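Local structure of beta chain (Acipenser persicus, 6IYH) at residues D78-A83 and A134-A139; N72-M77 and A127-M132; A26-L31 and A57-H62. The protein probably binds oxygen reversibly at its haem iron, as the beta subunit of a four-chain haemoglobin. All coordinates share one frame; numbering follows the deposited sequence.

Interaction 1 (D78-A83 and A134-A139)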
# COMPACT_ATOMS: atom_id res chain seq x y z
N ASP B 78 -2.11 18.54 -18.52
CA ASP B 78 -3.26 17.93 -19.21
C ASP B 78 -2.94 16.53 -19.70
O ASP B 78 -3.85 15.81 -19.94
CB ASP B 78 -3.78 18.78 -20.36
CG ASP B 78 -4.30 20.10 -19.93
OD1 ASP B 78 -4.95 20.24 -18.88
OD2 ASP B 78 -4.07 21.06 -20.69
N ASP B 79 -1.69 16.13 -19.86
CA ASP B 79 -1.42 14.72 -20.08
C ASP B 79 -0.03 14.32 -19.62
O ASP B 79 0.89 14.14 -20.41
CB ASP B 79 -1.63 14.36 -21.57
CG ASP B 79 -1.67 12.84 -21.83
OD1 ASP B 79 -1.46 12.02 -20.90
OD2 ASP B 79 -1.91 12.48 -23.00
N VAL B 80 0.10 14.15 -18.30
CA VAL B 80 1.41 13.81 -17.72
C VAL B 80 1.82 12.38 -18.13
O VAL B 80 2.99 12.15 -18.40
CB VAL B 80 1.37 13.92 -16.20
CG1 VAL B 80 2.71 13.57 -15.55
CG2 VAL B 80 0.93 15.29 -15.76
N ALA B 81 0.87 11.43 -18.20
CA ALA B 81 1.21 10.01 -18.63
C ALA B 81 2.00 9.97 -19.93
O ALA B 81 3.10 9.40 -20.01
CB ALA B 81 -0.06 9.15 -18.77
N ASP B 82 1.47 10.65 -20.96
CA ASP B 82 2.20 10.70 -22.27
C ASP B 82 3.62 11.31 -22.14
O ASP B 82 4.63 10.77 -22.59
CB ASP B 82 1.35 11.47 -23.36
CG ASP B 82 2.20 11.89 -24.64
OD1 ASP B 82 2.86 12.98 -24.63
OD2 ASP B 82 2.20 11.14 -25.67
N ALA B 83 3.69 12.45 -21.47
CA ALA B 83 4.93 13.16 -21.32
C ALA B 83 5.98 12.36 -20.48
O ALA B 83 7.21 12.44 -20.71
CB ALA B 83 4.60 14.48 -20.65
N ALA B 134 -0.61 12.92 -7.22
CA ALA B 134 -1.27 11.68 -7.63
C ALA B 134 -1.19 11.47 -9.13
O ALA B 134 -0.95 10.37 -9.60
CB ALA B 134 -2.68 11.68 -7.09
N VAL B 135 -1.32 12.53 -9.91
CA VAL B 135 -1.25 12.39 -11.34
C VAL B 135 0.18 12.06 -11.77
O VAL B 135 0.38 11.25 -12.62
CB VAL B 135 -1.75 13.67 -12.02
CG1 VAL B 135 -1.39 13.68 -13.48
CG2 VAL B 135 -3.26 13.80 -11.82
N ILE B 136 1.17 12.67 -11.09
CA ILE B 136 2.58 12.36 -11.36
C ILE B 136 2.89 10.88 -11.00
O ILE B 136 3.57 10.16 -11.75
CB ILE B 136 3.54 13.33 -10.63
CG1 ILE B 136 3.47 14.73 -11.29
CG2 ILE B 136 4.96 12.80 -10.64
CD1 ILE B 136 4.01 15.87 -10.43
N ILE B 137 2.41 10.47 -9.83
CA ILE B 137 2.65 9.09 -9.40
C ILE B 137 2.06 8.07 -10.38
O ILE B 137 2.69 7.06 -10.73
CB ILE B 137 2.08 8.89 -8.01
CG1 ILE B 137 2.93 9.63 -7.00
CG2 ILE B 137 2.01 7.41 -7.65
CD1 ILE B 137 2.22 9.93 -5.72
N SER B 138 0.85 8.33 -10.77
CA SER B 138 0.17 7.46 -11.70
C SER B 138 0.99 7.42 -13.03
O SER B 138 1.20 6.34 -13.62
CB SER B 138 -1.27 7.92 -11.87
OG SER B 138 -1.82 7.18 -12.94
N ALA B 139 1.41 8.59 -13.53
CA ALA B 139 2.23 8.62 -14.76
C ALA B 139 3.55 7.84 -14.64
O ALA B 139 3.99 7.15 -15.61
CB ALA B 139 2.50 10.04 -15.16
O HOH W 1 3.71 7.20 -18.48
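An apolar contact, buried and without a direct hydrogen bond across it, sets the short helix 80-83 of this globin against the later half of the long C-terminal helix 123-142. Val-80 does most of the touching, and its two methyls split the work. CG1, anti to the backbone N (chi1 179°), lies 3.6 Å from CB of Ala-139; CG2, beside the backbone N, meets CG1 of Val-135, also at 3.6 Å, the two valines crossing obliquely. Ala-139 offers only a methyl group, so the backbones come very close: its CB rests 3.7 Å from CA of Ala-81, and the CA atoms of Ala-81 and Ala-139 are 4.2 Å apart. Where the carbonyls of this pair emerge, a water sits 2.7 Å from Ala-81 O and 2.9 Å from Ala-139 O, a polar bridge at the margin of the methyl contact. Asp-79 shapes the approach by serving as N-cap. Its OD1 accepts from Asp-82 N at 3.2 Å, nearly straight at 171°, with the donor 62° out of the carboxylate plane, which fixes the start of the helix that presents Val-80. Around this contact, Val-80 also touches Ala-73 of helix 57-75, Ile-136 lies against Val-70 of that helix and reaches the haem, and Ile-137 packs on Phe-102 and Gln-103 of helix 100-117.

Interaction 2 (N72-M77 and A127-M132)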
# COMPACT_ATOMS: atom_id res chain seq x y z
N ASN B 72 8.17 20.03 -15.42
CA ASN B 72 7.73 19.44 -16.74
C ASN B 72 6.34 18.85 -16.66
O ASN B 72 5.47 19.04 -17.55
CB ASN B 72 8.70 18.36 -17.27
CG ASN B 72 10.07 18.89 -17.61
OD1 ASN B 72 10.21 20.03 -18.03
ND2 ASN B 72 11.09 18.07 -17.41
N ALA B 73 6.04 18.12 -15.56
CA ALA B 73 4.68 17.59 -15.41
C ALA B 73 3.64 18.69 -15.37
O ALA B 73 2.55 18.56 -15.92
CB ALA B 73 4.56 16.70 -14.17
N ILE B 74 3.93 19.78 -14.67
CA ILE B 74 3.04 20.89 -14.59
C ILE B 74 2.79 21.52 -15.98
O ILE B 74 1.65 21.84 -16.33
CB ILE B 74 3.55 21.93 -13.56
CG1 ILE B 74 3.43 21.42 -12.14
CG2 ILE B 74 2.81 23.24 -13.69
CD1 ILE B 74 4.30 22.19 -11.16
N ALA B 75 3.84 21.65 -16.78
CA ALA B 75 3.71 22.20 -18.13
C ALA B 75 2.90 21.26 -19.02
O ALA B 75 2.26 21.67 -19.97
CB ALA B 75 5.10 22.45 -18.70
N HIS B 76 2.95 19.95 -18.72
CA HIS B 76 2.11 18.96 -19.39
C HIS B 76 0.96 18.44 -18.55
O HIS B 76 0.55 17.28 -18.69
CB HIS B 76 2.99 17.81 -19.86
CG HIS B 76 3.98 18.19 -20.92
ND1 HIS B 76 5.25 18.66 -20.63
CD2 HIS B 76 3.89 18.14 -22.27
CE1 HIS B 76 5.90 18.88 -21.77
NE2 HIS B 76 5.10 18.56 -22.77
N MET B 77 0.39 19.27 -17.73
CA MET B 77 -0.52 18.74 -16.69
C MET B 77 -1.80 18.16 -17.28
O MET B 77 -2.52 17.42 -16.58
CB MET B 77 -0.87 19.75 -15.62
CG MET B 77 -1.66 21.01 -16.03
SD MET B 77 -1.56 22.34 -14.76
CE MET B 77 -2.78 21.70 -13.66
N ALA B 127 -4.93 20.42 -1.47
CA ALA B 127 -5.74 19.44 -2.17
C ALA B 127 -5.40 19.44 -3.61
O ALA B 127 -5.26 18.38 -4.22
CB ALA B 127 -7.25 19.67 -1.95
N ALA B 128 -5.18 20.62 -4.20
CA ALA B 128 -4.77 20.69 -5.60
C ALA B 128 -3.37 20.09 -5.87
O ALA B 128 -3.18 19.37 -6.84
CB ALA B 128 -4.75 22.15 -6.09
N TRP B 129 -2.44 20.36 -4.98
CA TRP B 129 -1.10 19.76 -5.04
C TRP B 129 -1.13 18.22 -4.82
O TRP B 129 -0.40 17.52 -5.51
CB TRP B 129 -0.12 20.44 -4.09
CG TRP B 129 0.40 21.65 -4.74
CD1 TRP B 129 -0.12 22.90 -4.68
CD2 TRP B 129 1.45 21.69 -5.67
NE1 TRP B 129 0.59 23.76 -5.53
CE2 TRP B 129 1.53 23.02 -6.17
CE3 TRP B 129 2.31 20.72 -6.20
CZ2 TRP B 129 2.50 23.41 -7.08
CZ3 TRP B 129 3.28 21.11 -7.16
CH2 TRP B 129 3.37 22.45 -7.57
N GLN B 130 -1.97 17.74 -3.95
CA GLN B 130 -2.11 16.28 -3.81
C GLN B 130 -2.64 15.64 -5.10
O GLN B 130 -2.17 14.61 -5.54
CB GLN B 130 -2.99 15.98 -2.65
CG GLN B 130 -3.20 14.49 -2.40
CD GLN B 130 -1.89 13.81 -2.04
OE1 GLN B 130 -1.01 14.41 -1.41
NE2 GLN B 130 -1.75 12.56 -2.49
N LYS B 131 -3.56 16.33 -5.79
CA LYS B 131 -4.05 15.85 -7.04
C LYS B 131 -2.94 15.84 -8.05
O LYS B 131 -2.76 14.88 -8.81
CB LYS B 131 -5.27 16.71 -7.48
CG LYS B 131 -5.82 16.31 -8.83
CD LYS B 131 -7.01 17.18 -9.18
CE LYS B 131 -7.39 16.94 -10.61
NZ LYS B 131 -8.72 17.61 -10.83
N MET B 132 -2.13 16.91 -8.10
CA MET B 132 -1.02 16.95 -9.00
C MET B 132 -0.02 15.84 -8.70
O MET B 132 0.51 15.16 -9.59
CB MET B 132 -0.26 18.30 -8.95
CG MET B 132 0.87 18.49 -9.95
SD MET B 132 0.21 18.67 -11.67
CE MET B 132 1.40 17.77 -12.57
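In the globin fold the C-terminal end of helix 57-75, the E helix, runs up to the final helix 123-142, the H helix, and here the two meet almost wholly through apolar side chains. The dispersion contacts centre on Met-132. Its CG is anti to the backbone N, and bends at chi2 (70°) and chi3 (-141°) swing the terminal methyl onto the last helical turn before His-76. There CE lies 3.6 Å from the carbonyl oxygen of Ala-73 and 3.7 Å from CB of Ala-73, so it touches backbone and methyl of one residue together. Ile-74 crosses the methionine at about a right angle, its CG1 4.2 Å from Met-132 CE. Farther back along the same side chain, Met-132 SD is 4.2 Å from CB of Met-77, just beyond the helix end.

An aromatic contact lies beside this. Ile-74 points CD1 at the far corner of the Trp-129 indole, 3.7 Å from CH2, meeting the ring obliquely; Trp-14 of helix 4-14 touches both side chains, so the A helix closes this part of the interface. Lys-131 turns elsewhere, to a salt bridge with Glu-6 and a cation-pi contact with Trp-2.

No hydrogen bond crosses between the two segments; a polar pair within 72-77 marks the end of the E helix. His-76, the first residue to leave helical geometry, folds its imidazole back: Asn-72 O accepts both His-76 N, at 2.9 Å, and the in-plane N-H of His-76 ND1, at 3.1 Å with an angle of 154°.

Interaction 3 (A26-L31 and A57-H62). With HEM (protoporphyrin IX containing Fe), chain D.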
# COMPACT_ATOMS: atom_id res chain seq x y z
N ALA B 26 13.07 17.61 -0.21
CA ALA B 26 12.23 16.51 -0.46
C ALA B 26 13.02 15.19 -0.62
O ALA B 26 12.62 14.14 0.02
CB ALA B 26 11.35 16.73 -1.73
N LEU B 27 14.12 15.23 -1.36
CA LEU B 27 14.88 13.97 -1.51
C LEU B 27 15.60 13.59 -0.21
O LEU B 27 15.74 12.40 0.08
CB LEU B 27 15.90 14.13 -2.63
CG LEU B 27 16.64 12.86 -2.99
CD1 LEU B 27 15.75 11.73 -3.32
CD2 LEU B 27 17.58 13.12 -4.19
N VAL B 28 16.09 14.58 0.57
CA VAL B 28 16.66 14.31 1.86
C VAL B 28 15.68 13.54 2.73
O VAL B 28 16.04 12.52 3.37
CB VAL B 28 17.15 15.57 2.58
CG1 VAL B 28 17.56 15.26 3.99
CG2 VAL B 28 18.32 16.14 1.80
N ARG B 29 14.47 14.06 2.80
CA ARG B 29 13.44 13.41 3.55
C ARG B 29 13.15 12.04 3.06
O ARG B 29 13.00 11.14 3.89
CB ARG B 29 12.16 14.26 3.70
CG ARG B 29 12.39 15.51 4.60
CD ARG B 29 11.16 16.41 4.56
NE ARG B 29 11.49 17.65 5.24
CZ ARG B 29 11.38 17.82 6.56
NH1 ARG B 29 10.84 16.88 7.34
NH2 ARG B 29 11.77 18.95 7.10
N LEU B 30 13.10 11.81 1.73
CA LEU B 30 12.87 10.51 1.23
C LEU B 30 13.94 9.54 1.78
O LEU B 30 13.66 8.44 2.26
CB LEU B 30 12.86 10.46 -0.30
CG LEU B 30 12.66 9.08 -0.87
CD1 LEU B 30 11.25 8.61 -0.70
CD2 LEU B 30 13.10 9.03 -2.30
N LEU B 31 15.18 9.95 1.65
CA LEU B 31 16.32 9.07 2.01
C LEU B 31 16.47 8.84 3.53
O LEU B 31 16.93 7.72 3.96
CB LEU B 31 17.60 9.64 1.41
CG LEU B 31 17.66 9.68 -0.11
CD1 LEU B 31 18.92 10.45 -0.49
CD2 LEU B 31 17.71 8.27 -0.66
N ALA B 57 26.22 16.93 -1.76
CA ALA B 57 26.02 17.71 -3.00
C ALA B 57 25.29 16.99 -4.11
O ALA B 57 24.51 17.60 -4.81
CB ALA B 57 27.39 18.26 -3.50
N GLN B 58 25.50 15.68 -4.26
CA GLN B 58 24.80 14.91 -5.25
C GLN B 58 23.36 14.70 -4.92
O GLN B 58 22.57 14.70 -5.85
CB GLN B 58 25.46 13.57 -5.52
CG GLN B 58 26.80 13.84 -6.17
CD GLN B 58 27.61 12.60 -6.32
OE1 GLN B 58 27.45 11.91 -7.33
NE2 GLN B 58 28.55 12.33 -5.36
N VAL B 59 23.08 14.56 -3.64
CA VAL B 59 21.64 14.52 -3.26
C VAL B 59 20.96 15.83 -3.64
O VAL B 59 19.86 15.85 -4.19
CB VAL B 59 21.53 14.24 -1.76
CG1 VAL B 59 20.06 14.30 -1.33
CG2 VAL B 59 22.02 12.83 -1.49
N HIS B 60 21.58 16.94 -3.26
CA HIS B 60 21.04 18.23 -3.62
C HIS B 60 20.83 18.36 -5.11
O HIS B 60 19.74 18.82 -5.56
CB HIS B 60 21.89 19.36 -3.14
CG HIS B 60 22.22 19.30 -1.68
ND1 HIS B 60 23.38 19.86 -1.18
CD2 HIS B 60 21.65 18.64 -0.65
CE1 HIS B 60 23.44 19.64 0.12
NE2 HIS B 60 22.36 18.95 0.47
N ALA B 61 21.84 18.02 -5.93
CA ALA B 61 21.67 18.13 -7.35
C ALA B 61 20.54 17.26 -7.91
O ALA B 61 19.74 17.64 -8.82
CB ALA B 61 23.01 17.80 -8.06
N HIS B 62 20.45 16.05 -7.39
CA HIS B 62 19.41 15.16 -7.85
C HIS B 62 18.00 15.61 -7.47
O HIS B 62 17.06 15.53 -8.25
CB HIS B 62 19.60 13.69 -7.42
CG HIS B 62 18.67 12.80 -8.14
ND1 HIS B 62 18.75 12.65 -9.51
CD2 HIS B 62 17.56 12.12 -7.73
CE1 HIS B 62 17.73 11.92 -9.92
NE2 HIS B 62 17.01 11.56 -8.86
CHA HEM D . 16.51 9.52 -12.01
CHB HEM D . 12.40 11.99 -11.84
CHC HEM D . 11.05 9.30 -8.02
CHD HEM D . 15.13 6.76 -8.33
C1A HEM D . 15.47 10.38 -12.28
C2A HEM D . 15.56 11.41 -13.26
C3A HEM D . 14.44 12.11 -13.21
C4A HEM D . 13.64 11.56 -12.17
CMA HEM D . 14.07 13.31 -14.08
CAA HEM D . 16.70 11.67 -14.23
CBA HEM D . 16.40 10.97 -15.55
CGA HEM D . 17.45 11.18 -16.63
O1A HEM D . 18.61 10.72 -16.52
O2A HEM D . 17.17 11.79 -17.67
C1B HEM D . 11.65 11.47 -10.76
C2B HEM D . 10.35 11.94 -10.37
C3B HEM D . 10.02 11.23 -9.25
C4B HEM D . 11.07 10.24 -9.05
CMB HEM D . 9.51 13.10 -10.94
CAB HEM D . 8.84 11.27 -8.37
CBB HEM D . 7.97 12.29 -8.34
C1C HEM D . 12.04 8.41 -7.69
C2C HEM D . 12.05 7.45 -6.61
C3C HEM D . 13.22 6.71 -6.72
C4C HEM D . 13.90 7.17 -7.93
CMC HEM D . 11.02 7.49 -5.53
CAC HEM D . 13.80 5.67 -5.83
CBC HEM D . 13.26 5.42 -4.63
C1D HEM D . 15.86 7.39 -9.35
C2D HEM D . 17.22 6.99 -9.66
C3D HEM D . 17.62 7.71 -10.72
C4D HEM D . 16.47 8.58 -10.97
CMD HEM D . 18.00 5.85 -8.99
CAD HEM D . 18.97 7.70 -11.42
CBD HEM D . 19.89 8.53 -10.48
CGD HEM D . 21.33 8.73 -10.92
O1D HEM D . 21.66 9.70 -11.63
O2D HEM D . 22.20 7.97 -10.50
NA HEM D . 14.31 10.49 -11.63
NB HEM D . 12.01 10.41 -10.00
NC HEM D . 13.16 8.16 -8.47
ND HEM D . 15.36 8.36 -10.16
FE HEM D . 13.73 9.32 -10.11
O HOH W 2 14.55 10.58 -8.66
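A water on the haem iron makes this helix contact unusual: it sits 2.1 Å from FE and hydrogen-bonds His-62 NE2 at 2.7 Å, lying in the plane of the imidazole. The other axial ligand comes from elsewhere in the structure. His-62 has CG anti to the backbone N (chi1 -169°), which drops the ring toward the porphyrin so that CE1 stands 3.4 Å from the CHA bridge carbon. Leu-27 holds the opposite edge, its CD2 3.7 Å from His-62 CD2 and close to the ring plane, so that leucine and porphyrin between them limit how the imidazole can shift. In globin terms this is the distal side of the pocket, where the B helix (19-33) crosses the E helix (57-75) and His-62 is the distal histidine. The short segments 26-31 and 57-62 run at 119°, their axes 9.3 Å apart. Val-59 packs against Leu-27, Val-28 and Leu-31. Its CG1 meets Val-28 CG2 at 4.0 Å, while CG2 reaches Leu-31 CD1 tip to tip, likewise at 4.0 Å. Leu-27 CD2 also lies 3.6 Å from the carbonyl oxygen of Val-59.

Reading from the N terminus, interaction 3 closes first: segment 26-31 meets 57-62 across the 25 residues between them, which include helix 50-55. The same helix 57-75 then runs to the other side of the chain's centre, where interaction 2 opens at its C-terminal end and interaction 1 opens just after it, at 78-83. Both wait for helix 123-142, which returns after helices 85-94 and 100-117. Residues 127-132 close interaction 2 before 134-139 close interaction 1, so these two cross, touching one another with centres 8 Å apart. Interaction 3 precedes both in series, its centre more than 20 Å from either.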